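PDB 3JST: putative pterin-4-alpha-carbinolamine dehydratase from Brucella melitensis, which probably catalyses the dehydration of 4a-hydroxytetrahydrobiopterin to dihydrobiopterin, releasing water. Local coordinates for residues R5-E8 and S9-N12. Numbering follows the deposited sequence.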
loop_
_atom_site.group_PDB
_atom_site.type_symbol
_atom_site.label_atom_id
_atom_site.label_comp_id
_atom_site.label_asym_id
_atom_site.label_seq_id
_atom_site.Cartn_x
_atom_site.Cartn_y
_atom_site.Cartn_z
ATOM N N ARG A 5 -14.813 -4.888 -2.852
ATOM C CA ARG A 5 -14.087 -4.745 -1.596
ATOM C C ARG A 5 -14.093 -6.055 -0.803
ATOM O O ARG A 5 -14.960 -6.916 -0.997
ATOM C CB ARG A 5 -14.613 -3.574 -0.756
ATOM C CG ARG A 5 -15.982 -3.738 -0.161
ATOM C CD ARG A 5 -16.258 -2.610 0.834
ATOM N NE ARG A 5 -17.661 -2.580 1.234
ATOM C CZ ARG A 5 -18.651 -2.069 0.502
ATOM N NH1 ARG A 5 -18.409 -1.518 -0.687
ATOM N NH2 ARG A 5 -19.896 -2.107 0.966
ATOM N N LEU A 6 -13.102 -6.189 0.073
ATOM C CA LEU A 6 -12.910 -7.383 0.881
ATOM C C LEU A 6 -13.666 -7.285 2.200
ATOM O O LEU A 6 -13.850 -6.193 2.738
ATOM C CB LEU A 6 -11.422 -7.582 1.187
ATOM C CG LEU A 6 -10.472 -7.852 0.017
ATOM C CD1 LEU A 6 -9.071 -8.152 0.539
ATOM C CD2 LEU A 6 -10.982 -9.002 -0.849
ATOM N N THR A 7 -14.101 -8.435 2.713
ATOM C CA THR A 7 -14.583 -8.537 4.095
ATOM C C THR A 7 -13.382 -8.416 5.039
ATOM O O THR A 7 -12.232 -8.532 4.600
ATOM C CB THR A 7 -15.267 -9.892 4.363
ATOM O OG1 THR A 7 -14.309 -10.948 4.216
ATOM C CG2 THR A 7 -16.426 -10.123 3.402
ATOM N N GLU A 8 -13.626 -8.203 6.332
ATOM C CA GLU A 8 -12.508 -8.102 7.279
ATOM C C GLU A 8 -11.689 -9.402 7.312
ATOM O O GLU A 8 -10.458 -9.355 7.367
ATOM C CB GLU A 8 -12.964 -7.712 8.694
ATOM C CG GLU A 8 -11.802 -7.144 9.539
ATOM C CD GLU A 8 -12.203 -6.707 10.940
ATOM O OE1 GLU A 8 -13.418 -6.646 11.243
ATOM O OE2 GLU A 8 -11.290 -6.418 11.748
ATOM N N SER A 9 -12.364 -10.550 7.255
ATOM C CA SER A 9 -11.670 -11.847 7.217
ATOM C C SER A 9 -10.784 -11.989 5.977
ATOM O O SER A 9 -9.633 -12.388 6.092
ATOM C CB SER A 9 -12.661 -13.011 7.282
ATOM O OG SER A 9 -13.343 -13.014 8.524
ATOM N N GLU A 10 -11.326 -11.658 4.805
ATOM C CA GLU A 10 -10.563 -11.686 3.551
ATOM C C GLU A 10 -9.366 -10.733 3.610
ATOM O O GLU A 10 -8.278 -11.056 3.139
ATOM C CB GLU A 10 -11.454 -11.309 2.367
ATOM C CG GLU A 10 -12.465 -12.395 1.979
ATOM C CD GLU A 10 -13.517 -11.912 0.990
ATOM O OE1 GLU A 10 -13.718 -10.686 0.857
ATOM O OE2 GLU A 10 -14.165 -12.764 0.350
ATOM N N MET A 11 -9.582 -9.559 4.188
ATOM C CA MET A 11 -8.512 -8.589 4.366
ATOM C C MET A 11 -7.427 -9.167 5.282
ATOM O O MET A 11 -6.251 -9.122 4.952
ATOM C CB MET A 11 -9.078 -7.296 4.944
ATOM C CG MET A 11 -8.112 -6.142 4.967
ATOM S SD MET A 11 -8.706 -4.773 5.972
ATOM C CE MET A 11 -10.409 -4.633 5.420
ATOM N N ASN A 12 -7.831 -9.726 6.420
ATOM C CA ASN A 12 -6.886 -10.367 7.346
ATOM C C ASN A 12 -6.088 -11.471 6.671
ATOM O O ASN A 12 -4.875 -11.577 6.861
ATOM C CB ASN A 12 -7.613 -10.932 8.573
ATOM C CG ASN A 12 -8.175 -9.846 9.470
ATOM O OD1 ASN A 12 -7.730 -8.706 9.430
ATOM N ND2 ASN A 12 -9.163 -10.197 10.281
HETATM O O HOH W 1 -8.650 -6.772 11.106
#
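T7 and E10 form a capping box at the start of helix 8-16, with T7 as the N-cap. E10 N donates to T7 OG1 over 3.1 Å. In return, T7 N donates to E10 OE1 over 2.9 Å, nearly straight at 167°. The oxygen is met on its anti side, 32° out of the carboxylate plane. T7 OG1 lies between its own backbone N and carbonyl carbon (chi1 64°), which turns it to the E10 amide. The E10 chain is extended beyond CG and reaches back to the T7 amide. Two backbone bonds follow: M11 N gives to T7 O, and N12 N gives to E8 O over 2.8 Å. E10 N, in the first turn, is thus satisfied by a side chain, while M11 N and N12 N already make the regular helical bonds to carbonyls four residues back. L6 packs beside the box, its CD2 3.6 Å from E10 OE1 and its CD1 3.9 Å from M11 CA. Its backbone is hydrogen-bonded to V81, which M11 also touches, so the helix start is tied to the loop before helix 83-96. On the exposed side a water bridges E8 and N12, donating to E8 OE2 and N12 OD1, each at 2.7 Å.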